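Long-range contacts in putative transcription regulator (Lactobacillus plantarum WCFS1, PDB 3COL), which probably binds DNA as a homodimeric TetR-family transcription regulator, with a helix-turn-helix at its N-terminal end: residues A[92-97]-A[180-185]; A[22-27]-A[110-115]; A[14-19]-A[58-63]. All blocks are in the same frame, centred on the assembly; numbering follows the deposited sequence.

Interaction 1: A[92-97]-A[180-185]; sequences YVQQVY and YTFGDI
Q94 and F182 bring their CA atoms to 7.1 Å, where the middle of helix 85-102 faces the first turn of helix 182-193. The CG of F182 stands anti to the backbone N (chi1 167°), and the ring is gripped on a face and at its edge. Over the face lies Q94: CB sits 3.8 Å from the F182 ring centroid in a CH-pi contact, the chain bends at chi2, placing CD over the same face, and the amide lies stacked there, 21° from the ring plane, with NE2 3.5 Å from F182 CD2. The edge of F182 points at the face of Y97 in an edge-to-face pair with planes at 66°, and F182 CD1 lies 3.6 Å from Y97 CG. F182 CA also rests over the Y97 face, while I185 CG1 touches Y97 CE1 at 3.9 Å. A capping box fixes the helix start that carries F182: D184 N donates to T181 OG1 (3.0 Å), and T181 N returns the bond to D184 OD2. V93 CG1 lies 4.1 Å from F182 CE1, and V93 also packs on F186 and I189. Y92 and V96 pack on helix 152-171, while I185 reaches L154 of the second subunit.

Interaction 2: A[22-27]-A[110-115]; sequences IILAEG and IQQIKA
The carbonyl oxygen of I23 receives the backbone N of G27 at 2.8 Å, closing the last turn of helix 11-26, and has Q112 NE2 2.9 Å away across the contact. Q112 was modelled in two conformers, and the amide contacts given are those of one of them. In it, Q112 is extended beyond CG and runs alongside I23, pointing the opposite way, which brings OE1 within 3.6 Å of I23 CG2 and 3.9 Å of L24 CD2. NE2 also lies near G27 CA, where the chain leaves the helix with positive phi. The apolar half of the contact is made by branch ends: I23 CD1 meets I113 CD1 at 3.7 Å, the two side chains crossing at about a right angle. An alanine in place of I23 would probably open a gap facing I113 CD1 and take away the CG2 methyl beside the Q112 amide. The short helical segments cross at 70°, with axes 10.2 Å apart. I23 also packs on V31. The arrangement is consistent with a TetR-family regulator, where the first helix of the DNA-binding domain packs against a helix of the presumed regulatory domain.

Interaction 3: A[14-19]-A[58-63]; sequences KIQDAV and IDSVYA
In the TetR-family fold the N-terminal three-helix DNA-binding domain is joined here to the helix that follows it: Q16 and V19 of helix 11-26 meet S60 and V61 of helix 54-67. In this family the latter helix leads from the helix-turn-helix into the regulatory domain. The two segments cross almost perpendicularly, at -94°, with their axes 9.3 Å apart at closest, and the nearest CA atoms are those of Q16 and V61, 5.8 Å apart. V61 enters between Q16 and V19. Its CG2, anti to its own carbonyl carbon, touches the Q16 carbonyl oxygen at 3.5 Å and lies 4.1 Å from Q16 CB. V19 points CG1 anti to its backbone N (chi1 175°), which carries that methyl to the same V61 CG2. At 3.5 Å, V19 CG1 to V61 CG2 is a short carbon-carbon approach, a sign of close packing where the helices cross. V19 also packs on V36 of helix 33-40, and V61 on I109 of helix 106-117. D17, one residue along from Q16, forms a salt bridge with R64. Beside the valines, the Q16 side chain extends beyond CG to the S60 hydroxyl: NE2 donates to S60 OG at 2.9 Å with an N-H...O angle of 150°, the hydroxyl oxygen lying somewhat out of the Q16 amide plane.

From the N terminus, helix 11-26 supplies segments to two contacts in turn: 14-19 for interaction 3 and 22-27 for interaction 2. Interaction 3 closes first, at 58-63, a loop that spans the helix-turn-helix. Helix 85-102 then opens interaction 1 before 110-115 closes interaction 2, and interaction 1 closes last, at 180-185. Interaction 2 therefore crosses both others, whereas 3 and 1 stand in series. Interactions 2 and 3 touch, I113 CG2 meeting I58 CG2 at 3.7 Å, and together tie the DNA-binding end to helix 106-117. Interaction 1, its centre about 24 Å from that of interaction 2, joins helices of what is probably the regulatory part.

Interaction 1: A[92-97]-A[180-185]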
loop_
_atom_site.group_PDB
_atom_site.type_symbol
_atom_site.label_atom_id
_atom_site.label_comp_id
_atom_site.label_asym_id
_atom_site.label_seq_id
_atom_site.Cartn_x
_atom_site.Cartn_y
_atom_site.Cartn_z
ATOM N N TYR A 92 -5.636 -11.808 15.289
ATOM C CA TYR A 92 -5.079 -10.513 14.886
ATOM C C TYR A 92 -5.580 -10.046 13.523
ATOM O O TYR A 92 -6.040 -8.924 13.374
ATOM C CB TYR A 92 -3.541 -10.548 14.925
ATOM C CG TYR A 92 -2.910 -9.301 14.357
ATOM C CD1 TYR A 92 -3.144 -8.056 14.929
ATOM C CD2 TYR A 92 -2.121 -9.371 13.227
ATOM C CE1 TYR A 92 -2.573 -6.910 14.382
ATOM C CE2 TYR A 92 -1.569 -8.247 12.675
ATOM C CZ TYR A 92 -1.805 -7.027 13.255
ATOM O OH TYR A 92 -1.217 -5.910 12.701
ATOM N N VAL A 93 -5.447 -10.898 12.515
ATOM C CA VAL A 93 -5.803 -10.528 11.179
ATOM C C VAL A 93 -7.315 -10.302 11.087
ATOM O O VAL A 93 -7.767 -9.435 10.356
ATOM C CB VAL A 93 -5.325 -11.586 10.148
ATOM C CG1 VAL A 93 -5.708 -11.156 8.726
ATOM C CG2 VAL A 93 -3.796 -11.765 10.247
ATOM N N GLN A 94 -8.097 -11.083 11.820
ATOM C CA GLN A 94 -9.543 -10.883 11.790
ATOM C C GLN A 94 -9.954 -9.513 12.373
ATOM O O GLN A 94 -10.848 -8.845 11.837
ATOM C CB GLN A 94 -10.268 -12.035 12.469
ATOM C CG GLN A 94 -11.736 -11.788 12.713
ATOM C CD GLN A 94 -12.493 -13.045 12.566
ATOM O OE1 GLN A 94 -12.158 -14.067 13.185
ATOM N NE2 GLN A 94 -13.505 -13.018 11.711
ATOM N N GLN A 95 -9.304 -9.101 13.455
ATOM C CA GLN A 95 -9.485 -7.737 13.990
ATOM C C GLN A 95 -9.083 -6.617 12.993
ATOM O O GLN A 95 -9.844 -5.673 12.773
ATOM C CB GLN A 95 -8.729 -7.588 15.324
ATOM C CG GLN A 95 -8.901 -6.226 16.029
ATOM C CD GLN A 95 -10.363 -5.748 16.121
ATOM O OE1 GLN A 95 -11.294 -6.539 16.334
ATOM N NE2 GLN A 95 -10.558 -4.435 15.974
ATOM N N VAL A 96 -7.909 -6.717 12.379
ATOM C CA VAL A 96 -7.484 -5.698 11.358
ATOM C C VAL A 96 -8.542 -5.607 10.254
ATOM O O VAL A 96 -8.941 -4.528 9.842
ATOM C CB VAL A 96 -6.073 -6.013 10.768
ATOM C CG1 VAL A 96 -5.660 -4.967 9.658
ATOM C CG2 VAL A 96 -5.012 -6.082 11.840
ATOM N N TYR A 97 -9.006 -6.763 9.799
ATOM C CA TYR A 97 -10.059 -6.884 8.789
ATOM C C TYR A 97 -11.351 -6.190 9.196
ATOM O O TYR A 97 -11.846 -5.327 8.457
ATOM C CB TYR A 97 -10.294 -8.371 8.480
ATOM C CG TYR A 97 -11.367 -8.692 7.479
ATOM C CD1 TYR A 97 -11.072 -8.811 6.119
ATOM C CD2 TYR A 97 -12.695 -8.919 7.904
ATOM C CE1 TYR A 97 -12.101 -9.129 5.179
ATOM C CE2 TYR A 97 -13.722 -9.247 6.989
ATOM C CZ TYR A 97 -13.413 -9.348 5.628
ATOM O OH TYR A 97 -14.427 -9.647 4.722
ATOM N N TYR A 180 -17.331 -11.299 -0.398
ATOM C CA TYR A 180 -16.312 -12.218 0.167
ATOM C C TYR A 180 -16.398 -12.240 1.658
ATOM O O TYR A 180 -16.787 -11.253 2.270
ATOM C CB TYR A 180 -14.885 -11.774 -0.238
ATOM C CG TYR A 180 -14.748 -11.759 -1.742
ATOM C CD1 TYR A 180 -14.481 -12.953 -2.462
ATOM C CD2 TYR A 180 -14.932 -10.556 -2.457
ATOM C CE1 TYR A 180 -14.399 -12.942 -3.852
ATOM C CE2 TYR A 180 -14.842 -10.533 -3.849
ATOM C CZ TYR A 180 -14.575 -11.700 -4.535
ATOM O OH TYR A 180 -14.493 -11.613 -5.911
ATOM N N THR A 181 -16.036 -13.365 2.256
ATOM C CA THR A 181 -16.061 -13.497 3.694
ATOM C C THR A 181 -14.648 -13.272 4.205
ATOM O O THR A 181 -13.685 -13.191 3.411
ATOM C CB THR A 181 -16.506 -14.905 4.091
ATOM O OG1 THR A 181 -15.603 -15.848 3.504
ATOM C CG2 THR A 181 -17.933 -15.182 3.595
ATOM N N PHE A 182 -14.519 -13.120 5.518
ATOM C CA PHE A 182 -13.203 -13.045 6.102
ATOM C C PHE A 182 -12.442 -14.321 5.711
ATOM O O PHE A 182 -11.281 -14.261 5.427
ATOM C CB PHE A 182 -13.278 -12.922 7.629
ATOM C CG PHE A 182 -11.934 -13.162 8.309
ATOM C CD1 PHE A 182 -10.918 -12.220 8.187
ATOM C CD2 PHE A 182 -11.697 -14.322 9.039
ATOM C CE1 PHE A 182 -9.651 -12.434 8.779
ATOM C CE2 PHE A 182 -10.423 -14.540 9.652
ATOM C CZ PHE A 182 -9.409 -13.586 9.509
ATOM N N GLY A 183 -13.112 -15.476 5.739
ATOM C CA GLY A 183 -12.486 -16.727 5.388
ATOM C C GLY A 183 -11.881 -16.664 3.978
ATOM O O GLY A 183 -10.798 -17.184 3.742
ATOM N N ASP A 184 -12.604 -16.088 3.022
ATOM C CA ASP A 184 -12.072 -15.998 1.641
ATOM C C ASP A 184 -10.765 -15.163 1.572
ATOM O O ASP A 184 -9.794 -15.559 0.913
ATOM C CB ASP A 184 -13.082 -15.365 0.680
ATOM C CG ASP A 184 -14.354 -16.180 0.536
ATOM O OD1 ASP A 184 -14.288 -17.432 0.604
ATOM O OD2 ASP A 184 -15.417 -15.549 0.355
ATOM N N ILE A 185 -10.779 -13.994 2.212
ATOM C CA ILE A 185 -9.640 -13.083 2.177
ATOM C C ILE A 185 -8.484 -13.626 3.021
ATOM O O ILE A 185 -7.307 -13.557 2.616
ATOM C CB ILE A 185 -10.066 -11.684 2.686
ATOM C CG1 ILE A 185 -11.282 -11.137 1.912
ATOM C CG2 ILE A 185 -8.861 -10.708 2.704
ATOM C CD1 ILE A 185 -11.094 -11.098 0.354
HETATM O O HOH W 1 -15.898 -8.901 2.937
#

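Interaction 2: A[22-27]-A[110-115]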
loop_
_atom_site.group_PDB
_atom_site.type_symbol
_atom_site.label_atom_id
_atom_site.label_comp_id
_atom_site.label_asym_id
_atom_site.label_seq_id
_atom_site.Cartn_x
_atom_site.Cartn_y
_atom_site.Cartn_z
ATOM N N ILE A 22 -7.891 16.704 5.116
ATOM C CA ILE A 22 -6.810 17.313 4.323
ATOM C C ILE A 22 -5.815 16.250 3.822
ATOM O O ILE A 22 -5.444 16.220 2.634
ATOM C CB ILE A 22 -6.057 18.416 5.144
ATOM C CG1 ILE A 22 -6.989 19.600 5.439
ATOM C CG2 ILE A 22 -4.792 18.882 4.395
ATOM C CD1 ILE A 22 -6.452 20.546 6.547
ATOM N N ILE A 23 -5.391 15.374 4.726
ATOM C CA ILE A 23 -4.539 14.248 4.338
ATOM C C ILE A 23 -5.151 13.458 3.169
ATOM O O ILE A 23 -4.458 13.142 2.205
ATOM C CB ILE A 23 -4.197 13.328 5.561
ATOM C CG1 ILE A 23 -3.336 14.117 6.580
ATOM C CG2 ILE A 23 -3.490 12.015 5.113
ATOM C CD1 ILE A 23 -2.984 13.354 7.865
ATOM N N LEU A 24 -6.451 13.155 3.240
ATOM C CA LEU A 24 -7.091 12.382 2.177
ATOM C C LEU A 24 -7.120 13.157 0.859
ATOM O O LEU A 24 -6.912 12.570 -0.199
ATOM C CB LEU A 24 -8.491 11.938 2.585
ATOM C CG LEU A 24 -8.583 10.903 3.713
ATOM C CD1 LEU A 24 -10.040 10.687 4.084
ATOM C CD2 LEU A 24 -7.949 9.580 3.295
ATOM N N ALA A 25 -7.361 14.466 0.933
ATOM C CA ALA A 25 -7.438 15.339 -0.253
ATOM C C ALA A 25 -6.065 15.784 -0.801
ATOM O O ALA A 25 -5.867 15.819 -2.014
ATOM C CB ALA A 25 -8.312 16.573 0.035
ATOM N N GLU A 26 -5.135 16.153 0.085
ATOM C CA GLU A 26 -3.852 16.706 -0.380
ATOM C C GLU A 26 -2.600 15.990 0.124
ATOM O O GLU A 26 -1.482 16.429 -0.170
ATOM C CB GLU A 26 -3.734 18.193 -0.069
ATOM C CG GLU A 26 -4.958 19.029 -0.371
ATOM C CD GLU A 26 -4.812 20.430 0.191
ATOM O OE1 GLU A 26 -5.749 20.919 0.869
ATOM O OE2 GLU A 26 -3.740 21.036 -0.029
ATOM N N GLY A 27 -2.777 14.887 0.851
ATOM C CA GLY A 27 -1.656 14.246 1.522
ATOM C C GLY A 27 -1.171 15.032 2.737
ATOM O O GLY A 27 -1.620 16.161 2.990
ATOM N N ILE A 110 -3.176 6.257 7.454
ATOM C CA ILE A 110 -1.941 5.704 8.042
ATOM C C ILE A 110 -0.869 5.554 6.961
ATOM O O ILE A 110 0.257 6.006 7.126
ATOM C CB ILE A 110 -2.191 4.333 8.723
ATOM C CG1 ILE A 110 -3.057 4.491 9.995
ATOM C CG2 ILE A 110 -0.839 3.573 9.076
ATOM C CD1 ILE A 110 -3.647 3.191 10.504
ATOM N N GLN A 111 -1.240 4.904 5.857
ATOM C CA GLN A 111 -0.314 4.627 4.782
ATOM C C GLN A 111 0.268 5.919 4.236
ATOM O O GLN A 111 1.491 6.023 3.994
ATOM C CB GLN A 111 -1.031 3.830 3.688
ATOM C CG GLN A 111 -0.255 3.776 2.374
ATOM C CD GLN A 111 -0.629 2.558 1.570
ATOM O OE1 GLN A 111 -1.665 2.537 0.885
ATOM N NE2 GLN A 111 0.208 1.520 1.647
ATOM N N GLN A 112 -0.592 6.916 4.038
ATOM C CA GLN A 112 -0.145 8.221 3.540
ATOM C C GLN A 112 0.835 8.908 4.479
ATOM O O GLN A 112 1.843 9.456 4.030
ATOM C CB GLN A 112 -1.336 9.155 3.300
ATOM C CG GLN A 112 -1.867 9.151 1.880
ATOM C CD GLN A 112 -3.167 9.912 1.752
ATOM O OE1 GLN A 112 -4.142 9.619 2.449
ATOM N NE2 GLN A 112 -3.202 10.877 0.843
ATOM N N ILE A 113 0.521 8.908 5.773
ATOM C CA ILE A 113 1.408 9.515 6.779
ATOM C C ILE A 113 2.747 8.761 6.802
ATOM O O ILE A 113 3.803 9.380 6.760
ATOM C CB ILE A 113 0.772 9.558 8.185
ATOM C CG1 ILE A 113 -0.493 10.426 8.151
ATOM C CG2 ILE A 113 1.783 10.122 9.194
ATOM C CD1 ILE A 113 -1.263 10.475 9.452
ATOM N N LYS A 114 2.685 7.430 6.840
ATOM C CA LYS A 114 3.887 6.599 6.780
ATOM C C LYS A 114 4.769 6.865 5.550
ATOM O O LYS A 114 5.997 6.989 5.668
ATOM C CB LYS A 114 3.507 5.126 6.884
ATOM C CG LYS A 114 3.493 4.624 8.299
ATOM C CD LYS A 114 3.087 3.165 8.358
ATOM C CE LYS A 114 3.938 2.424 9.416
ATOM N NZ LYS A 114 3.386 1.087 9.908
ATOM N N ALA A 115 4.154 6.983 4.379
ATOM C CA ALA A 115 4.883 7.312 3.137
ATOM C C ALA A 115 5.700 8.603 3.229
ATOM O O ALA A 115 6.798 8.681 2.683
ATOM C CB ALA A 115 3.924 7.373 1.946
#

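Interaction 3: A[14-19]-A[58-63]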
loop_
_atom_site.group_PDB
_atom_site.type_symbol
_atom_site.label_atom_id
_atom_site.label_comp_id
_atom_site.label_asym_id
_atom_site.label_seq_id
_atom_site.Cartn_x
_atom_site.Cartn_y
_atom_site.Cartn_z
ATOM N N LYS A 14 -12.773 17.618 16.398
ATOM C CA LYS A 14 -13.018 18.456 15.212
ATOM C C LYS A 14 -11.730 18.784 14.477
ATOM O O LYS A 14 -11.681 18.752 13.237
ATOM C CB LYS A 14 -13.727 19.764 15.589
ATOM C CG LYS A 14 -15.204 19.580 15.966
ATOM C CD LYS A 14 -16.013 19.172 14.729
ATOM C CE LYS A 14 -17.329 18.460 15.068
ATOM N NZ LYS A 14 -18.177 18.330 13.843
ATOM N N ILE A 15 -10.691 19.101 15.237
ATOM C CA ILE A 15 -9.375 19.356 14.635
ATOM C C ILE A 15 -8.734 18.138 13.976
ATOM O O ILE A 15 -8.254 18.222 12.841
ATOM C CB ILE A 15 -8.420 20.020 15.635
ATOM C CG1 ILE A 15 -8.888 21.467 15.926
ATOM C CG2 ILE A 15 -7.036 20.047 15.054
ATOM C CD1 ILE A 15 -8.356 22.046 17.213
ATOM N N GLN A 16 -8.735 16.998 14.674
ATOM C CA GLN A 16 -8.241 15.767 14.096
ATOM C C GLN A 16 -9.023 15.342 12.836
ATOM O O GLN A 16 -8.434 14.910 11.848
ATOM C CB GLN A 16 -8.316 14.664 15.139
ATOM C CG GLN A 16 -7.379 14.853 16.320
ATOM C CD GLN A 16 -7.615 13.786 17.383
ATOM O OE1 GLN A 16 -8.737 13.553 17.801
ATOM N NE2 GLN A 16 -6.559 13.126 17.798
ATOM N N ASP A 17 -10.346 15.479 12.870
ATOM C CA ASP A 17 -11.166 15.180 11.687
ATOM C C ASP A 17 -10.770 16.063 10.514
ATOM O O ASP A 17 -10.663 15.582 9.386
ATOM C CB ASP A 17 -12.645 15.350 11.989
ATOM C CG ASP A 17 -13.195 14.233 12.834
ATOM O OD1 ASP A 17 -12.470 13.224 13.072
ATOM O OD2 ASP A 17 -14.367 14.349 13.238
ATOM N N ALA A 18 -10.553 17.347 10.781
ATOM C CA ALA A 18 -10.080 18.289 9.740
ATOM C C ALA A 18 -8.704 17.902 9.123
ATOM O O ALA A 18 -8.545 17.897 7.910
ATOM C CB ALA A 18 -10.017 19.674 10.307
ATOM N N VAL A 19 -7.722 17.574 9.970
ATOM C CA VAL A 19 -6.406 17.073 9.515
ATOM C C VAL A 19 -6.586 15.837 8.640
ATOM O O VAL A 19 -5.951 15.725 7.600
ATOM C CB VAL A 19 -5.456 16.741 10.724
ATOM C CG1 VAL A 19 -4.118 16.093 10.270
ATOM C CG2 VAL A 19 -5.174 18.010 11.558
ATOM N N ILE A 58 -0.376 16.180 12.453
ATOM C CA ILE A 58 -0.209 14.912 11.720
ATOM C C ILE A 58 0.017 13.733 12.708
ATOM O O ILE A 58 -0.609 12.660 12.571
ATOM C CB ILE A 58 0.989 15.037 10.720
ATOM C CG1 ILE A 58 0.631 15.994 9.548
ATOM C CG2 ILE A 58 1.427 13.664 10.195
ATOM C CD1 ILE A 58 1.896 16.584 8.802
ATOM N N ASP A 59 0.922 13.924 13.664
ATOM C CA ASP A 59 1.271 12.875 14.595
ATOM C C ASP A 59 0.039 12.453 15.385
ATOM O O ASP A 59 -0.114 11.286 15.696
ATOM C CB ASP A 59 2.368 13.314 15.576
ATOM C CG ASP A 59 3.743 13.450 14.917
ATOM O OD1 ASP A 59 3.878 13.093 13.721
ATOM O OD2 ASP A 59 4.678 13.940 15.597
ATOM N N SER A 60 -0.818 13.432 15.721
ATOM C CA SER A 60 -2.048 13.180 16.490
ATOM C C SER A 60 -3.020 12.285 15.717
ATOM O O SER A 60 -3.561 11.309 16.257
ATOM C CB SER A 60 -2.713 14.492 16.898
ATOM O OG SER A 60 -3.934 14.248 17.591
ATOM N N VAL A 61 -3.219 12.597 14.446
ATOM C CA VAL A 61 -4.042 11.759 13.585
ATOM C C VAL A 61 -3.408 10.375 13.344
ATOM O O VAL A 61 -4.114 9.353 13.327
ATOM C CB VAL A 61 -4.390 12.465 12.246
ATOM C CG1 VAL A 61 -5.108 11.499 11.299
ATOM C CG2 VAL A 61 -5.238 13.741 12.535
ATOM N N TYR A 62 -2.098 10.337 13.144
ATOM C CA TYR A 62 -1.401 9.029 13.061
ATOM C C TYR A 62 -1.719 8.136 14.280
ATOM O O TYR A 62 -2.161 6.989 14.106
ATOM C CB TYR A 62 0.107 9.180 12.868
ATOM C CG TYR A 62 0.798 7.839 12.542
ATOM C CD1 TYR A 62 0.635 7.241 11.307
ATOM C CD2 TYR A 62 1.578 7.181 13.500
ATOM C CE1 TYR A 62 1.232 6.033 11.012
ATOM C CE2 TYR A 62 2.176 5.966 13.223
ATOM C CZ TYR A 62 1.997 5.400 11.976
ATOM O OH TYR A 62 2.595 4.189 11.690
ATOM N N ALA A 63 -1.529 8.669 15.497
ATOM C CA ALA A 63 -1.725 7.891 16.709
ATOM C C ALA A 63 -3.203 7.508 16.912
ATOM O O ALA A 63 -3.486 6.412 17.364
ATOM C CB ALA A 63 -1.173 8.630 17.941
#